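Local coordinates for protein Non-structural maintenance of chromosomes element 1 homolog (Xenopus laevis, PDB 7DG2) that probably acts as a RING-type E3 ubiquitin ligase that works with a MAGE partner inside the SMC5-SMC6 complex, which serves DNA repair, at residues E6-F11 with D47-V52; H18-G23 with L74-L79. All blocks are in the same frame, centred on the assembly; numbering follows the deposited sequence.

Contact 1 of 2, residues E6-F11 with D47-V52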
loop_
_atom_site.group_PDB
_atom_site.type_symbol
_atom_site.label_atom_id
_atom_site.label_comp_id
_atom_site.label_asym_id
_atom_site.label_seq_id
_atom_site.Cartn_x
_atom_site.Cartn_y
_atom_site.Cartn_z
ATOM N N GLU A 6 -16.369 13.096 -3.086
ATOM C CA GLU A 6 -15.328 12.821 -2.101
ATOM C C GLU A 6 -15.645 11.604 -1.230
ATOM O O GLU A 6 -14.723 10.966 -0.718
ATOM C CB GLU A 6 -15.095 14.063 -1.244
ATOM C CG GLU A 6 -14.282 15.113 -1.993
ATOM C CD GLU A 6 -14.416 16.506 -1.427
ATOM O OE1 GLU A 6 -14.832 17.409 -2.186
ATOM O OE2 GLU A 6 -14.102 16.701 -0.232
ATOM N N SER A 7 -16.923 11.256 -1.035
ATOM C CA SER A 7 -17.217 10.032 -0.292
ATOM C C SER A 7 -16.689 8.802 -1.029
ATOM O O SER A 7 -16.074 7.919 -0.416
ATOM C CB SER A 7 -18.726 9.910 -0.027
ATOM O OG SER A 7 -19.447 9.685 -1.234
ATOM N N HIS A 8 -16.895 8.738 -2.352
ATOM C CA HIS A 8 -16.323 7.652 -3.148
ATOM C C HIS A 8 -14.799 7.674 -3.101
ATOM O O HIS A 8 -14.156 6.616 -3.034
ATOM C CB HIS A 8 -16.767 7.751 -4.604
ATOM C CG HIS A 8 -18.252 7.781 -4.792
ATOM N ND1 HIS A 8 -18.956 8.959 -4.946
ATOM C CD2 HIS A 8 -19.161 6.781 -4.889
ATOM C CE1 HIS A 8 -20.240 8.683 -5.107
ATOM N NE2 HIS A 8 -20.392 7.371 -5.075
ATOM N N GLN A 9 -14.205 8.864 -3.197
ATOM C CA GLN A 9 -12.747 8.948 -3.183
ATOM C C GLN A 9 -12.199 8.447 -1.857
ATOM O O GLN A 9 -11.189 7.727 -1.818
ATOM C CB GLN A 9 -12.301 10.388 -3.450
ATOM C CG GLN A 9 -12.767 10.951 -4.799
ATOM C CD GLN A 9 -12.604 12.448 -4.897
ATOM O OE1 GLN A 9 -12.166 13.099 -3.945
ATOM N NE2 GLN A 9 -12.976 13.015 -6.047
ATOM N N ARG A 10 -12.859 8.814 -0.751
ATOM C CA ARG A 10 -12.389 8.400 0.564
ATOM C C ARG A 10 -12.482 6.892 0.706
ATOM O O ARG A 10 -11.564 6.250 1.226
ATOM C CB ARG A 10 -13.210 9.101 1.652
ATOM C CG ARG A 10 -12.764 8.773 3.046
ATOM C CD ARG A 10 -11.520 9.559 3.405
ATOM N NE ARG A 10 -11.824 10.944 3.777
ATOM C CZ ARG A 10 -10.935 11.767 4.324
ATOM N NH1 ARG A 10 -11.273 13.010 4.637
ATOM N NH2 ARG A 10 -9.692 11.347 4.529
ATOM N N PHE A 11 -13.578 6.314 0.213
ATOM C CA PHE A 11 -13.737 4.864 0.207
ATOM C C PHE A 11 -12.639 4.195 -0.615
ATOM O O PHE A 11 -12.054 3.188 -0.190
ATOM C CB PHE A 11 -15.129 4.532 -0.334
ATOM C CG PHE A 11 -15.467 3.064 -0.351
ATOM C CD1 PHE A 11 -15.010 2.243 -1.366
ATOM C CD2 PHE A 11 -16.295 2.523 0.617
ATOM C CE1 PHE A 11 -15.351 0.895 -1.402
ATOM C CE2 PHE A 11 -16.645 1.187 0.590
ATOM C CZ PHE A 11 -16.170 0.366 -0.423
ATOM N N ASP A 47 -24.387 -0.966 -3.460
ATOM C CA ASP A 47 -24.069 -1.461 -4.804
ATOM C C ASP A 47 -23.918 -0.317 -5.791
ATOM O O ASP A 47 -22.994 -0.313 -6.622
ATOM C CB ASP A 47 -25.150 -2.426 -5.303
ATOM C CG ASP A 47 -25.126 -3.766 -4.590
ATOM O OD1 ASP A 47 -24.272 -3.978 -3.697
ATOM O OD2 ASP A 47 -25.977 -4.615 -4.937
ATOM N N ASP A 48 -24.830 0.652 -5.736
ATOM C CA ASP A 48 -24.709 1.830 -6.586
ATOM C C ASP A 48 -23.426 2.587 -6.279
ATOM O O ASP A 48 -22.766 3.100 -7.188
ATOM C CB ASP A 48 -25.916 2.745 -6.388
ATOM C CG ASP A 48 -27.185 2.201 -7.030
ATOM O OD1 ASP A 48 -27.126 1.140 -7.686
ATOM O OD2 ASP A 48 -28.245 2.847 -6.877
ATOM N N PHE A 49 -23.074 2.677 -4.993
ATOM C CA PHE A 49 -21.876 3.403 -4.572
ATOM C C PHE A 49 -20.625 2.757 -5.156
ATOM O O PHE A 49 -19.798 3.432 -5.781
ATOM C CB PHE A 49 -21.827 3.422 -3.040
ATOM C CG PHE A 49 -20.676 4.203 -2.454
ATOM C CD1 PHE A 49 -20.787 5.568 -2.228
ATOM C CD2 PHE A 49 -19.510 3.558 -2.071
ATOM C CE1 PHE A 49 -19.740 6.280 -1.661
ATOM C CE2 PHE A 49 -18.460 4.271 -1.508
ATOM C CZ PHE A 49 -18.581 5.631 -1.308
ATOM N N VAL A 50 -20.491 1.443 -4.980
ATOM C CA VAL A 50 -19.364 0.725 -5.571
ATOM C C VAL A 50 -19.441 0.800 -7.089
ATOM O O VAL A 50 -18.417 0.929 -7.772
ATOM C CB VAL A 50 -19.333 -0.734 -5.058
ATOM C CG1 VAL A 50 -18.350 -1.599 -5.848
ATOM C CG2 VAL A 50 -18.965 -0.766 -3.582
ATOM N N GLY A 51 -20.658 0.755 -7.637
ATOM C CA GLY A 51 -20.817 0.839 -9.084
ATOM C C GLY A 51 -20.336 2.152 -9.676
ATOM O O GLY A 51 -19.799 2.181 -10.790
ATOM N N VAL A 52 -20.530 3.256 -8.954
ATOM C CA VAL A 52 -19.996 4.532 -9.417
ATOM C C VAL A 52 -18.490 4.433 -9.569
ATOM O O VAL A 52 -17.924 4.798 -10.606
ATOM C CB VAL A 52 -20.383 5.667 -8.455
ATOM C CG1 VAL A 52 -19.599 6.925 -8.795
ATOM C CG2 VAL A 52 -21.887 5.929 -8.522
#

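Contact 2 of 2, residues H18-G23 with L74-L79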
loop_
_atom_site.group_PDB
_atom_site.type_symbol
_atom_site.label_atom_id
_atom_site.label_comp_id
_atom_site.label_asym_id
_atom_site.label_seq_id
_atom_site.Cartn_x
_atom_site.Cartn_y
_atom_site.Cartn_z
ATOM N N HIS A 18 -5.821 -0.954 2.076
ATOM C CA HIS A 18 -6.009 -2.290 2.632
ATOM C C HIS A 18 -5.894 -3.400 1.599
ATOM O O HIS A 18 -5.616 -4.553 1.974
ATOM C CB HIS A 18 -7.381 -2.380 3.299
ATOM C CG HIS A 18 -7.451 -1.672 4.611
ATOM N ND1 HIS A 18 -6.907 -2.198 5.761
ATOM C CD2 HIS A 18 -7.991 -0.478 4.956
ATOM C CE1 HIS A 18 -7.116 -1.362 6.764
ATOM N NE2 HIS A 18 -7.780 -0.315 6.304
ATOM N N GLY A 19 -6.147 -3.100 0.334
ATOM C CA GLY A 19 -6.193 -4.108 -0.729
ATOM C C GLY A 19 -7.490 -4.886 -0.732
ATOM O O GLY A 19 -8.142 -5.006 -1.775
ATOM N N ILE A 20 -7.902 -5.378 0.432
ATOM C CA ILE A 20 -9.094 -6.203 0.582
ATOM C C ILE A 20 -9.718 -5.897 1.938
ATOM O O ILE A 20 -9.011 -5.604 2.907
ATOM C CB ILE A 20 -8.739 -7.700 0.439
ATOM C CG1 ILE A 20 -9.985 -8.570 0.622
ATOM C CG2 ILE A 20 -7.666 -8.077 1.443
ATOM C CD1 ILE A 20 -9.800 -10.020 0.096
ATOM N N MET A 21 -11.048 -5.930 2.000
ATOM C CA MET A 21 -11.777 -5.659 3.234
ATOM C C MET A 21 -12.993 -6.572 3.319
ATOM O O MET A 21 -13.644 -6.831 2.309
ATOM C CB MET A 21 -12.233 -4.188 3.314
ATOM C CG MET A 21 -11.084 -3.171 3.313
ATOM S SD MET A 21 -11.699 -1.484 3.534
ATOM C CE MET A 21 -13.002 -1.837 4.739
ATOM N N GLU A 22 -13.312 -7.027 4.534
ATOM C CA GLU A 22 -14.491 -7.860 4.747
ATOM C C GLU A 22 -15.776 -7.028 4.645
ATOM O O GLU A 22 -15.782 -5.819 4.894
ATOM C CB GLU A 22 -14.387 -8.550 6.110
ATOM C CG GLU A 22 -15.465 -9.571 6.424
ATOM C CD GLU A 22 -16.666 -8.939 7.093
ATOM O OE1 GLU A 22 -17.813 -9.387 6.840
ATOM O OE2 GLU A 22 -16.451 -7.971 7.853
ATOM N N GLY A 23 -16.878 -7.702 4.296
ATOM C CA GLY A 23 -18.097 -6.996 3.918
ATOM C C GLY A 23 -18.664 -6.102 5.006
ATOM O O GLY A 23 -19.090 -4.977 4.731
ATOM N N LEU A 74 -17.245 -15.566 4.461
ATOM C CA LEU A 74 -17.549 -14.144 4.509
ATOM C C LEU A 74 -17.371 -13.499 3.135
ATOM O O LEU A 74 -16.617 -13.979 2.286
ATOM C CB LEU A 74 -16.654 -13.446 5.529
ATOM C CG LEU A 74 -16.751 -13.959 6.961
ATOM C CD1 LEU A 74 -15.678 -13.323 7.825
ATOM C CD2 LEU A 74 -18.140 -13.698 7.522
ATOM N N THR A 75 -18.097 -12.404 2.920
ATOM C CA THR A 75 -17.948 -11.614 1.701
ATOM C C THR A 75 -16.784 -10.641 1.851
ATOM O O THR A 75 -16.598 -10.032 2.906
ATOM C CB THR A 75 -19.247 -10.860 1.394
ATOM O OG1 THR A 75 -20.265 -11.799 1.012
ATOM C CG2 THR A 75 -19.060 -9.851 0.262
ATOM N N TYR A 76 -15.974 -10.532 0.797
ATOM C CA TYR A 76 -14.843 -9.606 0.752
ATOM C C TYR A 76 -14.954 -8.712 -0.474
ATOM O O TYR A 76 -15.445 -9.132 -1.525
ATOM C CB TYR A 76 -13.495 -10.361 0.703
ATOM C CG TYR A 76 -13.167 -11.040 2.010
ATOM C CD1 TYR A 76 -13.634 -12.321 2.287
ATOM C CD2 TYR A 76 -12.420 -10.388 2.979
ATOM C CE1 TYR A 76 -13.353 -12.932 3.490
ATOM C CE2 TYR A 76 -12.134 -10.992 4.187
ATOM C CZ TYR A 76 -12.602 -12.272 4.435
ATOM O OH TYR A 76 -12.323 -12.885 5.640
ATOM N N TYR A 77 -14.496 -7.466 -0.323
ATOM C CA TYR A 77 -14.306 -6.542 -1.431
ATOM C C TYR A 77 -12.812 -6.325 -1.621
ATOM O O TYR A 77 -12.079 -6.155 -0.641
ATOM C CB TYR A 77 -14.977 -5.193 -1.168
ATOM C CG TYR A 77 -16.491 -5.241 -1.206
ATOM C CD1 TYR A 77 -17.211 -5.826 -0.170
ATOM C CD2 TYR A 77 -17.193 -4.694 -2.272
ATOM C CE1 TYR A 77 -18.601 -5.866 -0.204
ATOM C CE2 TYR A 77 -18.584 -4.723 -2.301
ATOM C CZ TYR A 77 -19.273 -5.322 -1.273
ATOM O OH TYR A 77 -20.659 -5.352 -1.313
ATOM N N ALA A 78 -12.357 -6.347 -2.868
ATOM C CA ALA A 78 -10.940 -6.123 -3.134
ATOM C C ALA A 78 -10.757 -5.230 -4.352
ATOM O O ALA A 78 -11.474 -5.369 -5.347
ATOM C CB ALA A 78 -10.189 -7.440 -3.361
ATOM N N LEU A 79 -9.777 -4.328 -4.272
ATOM C CA LEU A 79 -9.365 -3.513 -5.409
ATOM C C LEU A 79 -8.326 -4.315 -6.185
ATOM O O LEU A 79 -7.236 -4.583 -5.668
ATOM C CB LEU A 79 -8.785 -2.179 -4.938
ATOM C CG LEU A 79 -8.301 -1.267 -6.074
ATOM C CD1 LEU A 79 -9.481 -0.848 -6.979
ATOM C CD2 LEU A 79 -7.611 -0.032 -5.489
HETATM O O HOH W 1 -19.336 -10.844 5.207
#

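Contact 1 of 2, residues E6-F11 with D47-V52
Ser7 meets the rim of the Phe49 ring with its hydroxyl: OG lies 3.4 Å from Phe49 CE1, near the plane of that ring. The hydroxyl also hydrogen-bonds Asn5 OD1, and the short serine side chain lets one group do both, at the start of the helix and at the ring edge. The ring of His8 is sandwiched. Over one face lies Phe49 in an offset stack, the two planes only 19° from parallel. The centroids are 4.3 Å apart. The closest atoms of the stack are His8 CD2 and Phe49 CE1, at 3.3 Å. Over the opposite face comes Val52, whose CG1 makes a CH-pi contact 4.0 Å from the His8 ring centroid. A flat imidazole suits this slot because ND1 can still hydrogen-bond Asn5 N, which would fix the rotation of the ring while both faces pack. One turn on, Phe11, with CG anti to the backbone N, offers a face to the edge of Phe49. Phe49 CE2 comes 3.4 Å from Phe11 CG. The rings, at 76° to each other, form a T-shaped pair. At its far end, Phe11 CZ touches Val50 CG2 more loosely, at 4.4 Å. Phe49 thus reaches between His8 and Phe11, using a face for one and an edge for the other. A large flat side chain fills that place well, because the axes of segments 6-11 and 47-52 pass 10.3 Å apart. The directions of these two segments differ by 81°, nearly perpendicular. Helix 23-36 packs against the same cluster, with Val26, Leu29 and Cys33 on Phe11 and His30 meeting the Phe49 ring, while Gln9 and Arg10 of helix 6-18 hydrogen-bond the MAGE domain-containing chain.

Contact 2 of 2, residues H18-G23 with L74-L79
The Tyr76 ring lies beside Ile20 and Glu22, its CE2 3.8 Å from Glu22 CB, while Ile20 CD1 packs on Tyr76 CB. A tyrosine suits this place: its ring is broad enough to meet both neighbours, and its OH bonds Asp72 OD2. The Tyr77 ring, on the other face of the sheet, has Met21 O and Gly23 CA at its edge, near its plane. Branched Ile20 shares the Tyr76 side with Ala78, whose small methyl lies 4.1 Å from Ile20 CB. Met167 of helix 163-176 covers Ile20 and Ala78, as Val26 of helix 23-36 touches apolar Met21 and the Tyr77 ring opposite. Tyr77 N and Met21 O bond at 2.8 Å, almost straight (170°), and the return bond runs from Met21 N to Tyr77 O. Gly19 has positive phi, which glycine adopts easily, and its carbonyl accepts Leu79 N. Gly23 N reaches Thr75 O at 2.7 Å, tilted from the carbonyl plane. Glu22 has two carboxylate oxygens to use: a water donates to OE1 and accepts from Thr75 N, while OE2 N-caps helix 23-36 through Ser24 OG and, weakly, Ala25 N. This pairing is part of a small antiparallel sheet, order 20-22, 75-81, 62-68, packed on helices and consistent with a winged-helix-type domain.

Overall arrangement
Helix 6-18 runs from contact 1 into strand 20-22 of contact 2, and the segments alternate along the chain, so helix 46-57 falls between the two strands in sequence. The centres of the contacts lie about 14 Å apart, and they touch directly where Val50 CG2 of contact 1 packs 4.2 Å from Tyr77 CE2 of contact 2. Helix 23-36 bridges them, lending Val26 and Leu29 to both. Contact 1 is thereby the helical side and contact 2 the sheet side of one N-terminal unit, separate from the zinc sites of the RING-type region. Partner chains border contact 2: His18 packs on Arg91 of the MAGE domain-containing chain, with at most a weak hydrogen bond there, and Leu79 packs on Phe68 of the Nse4 chain.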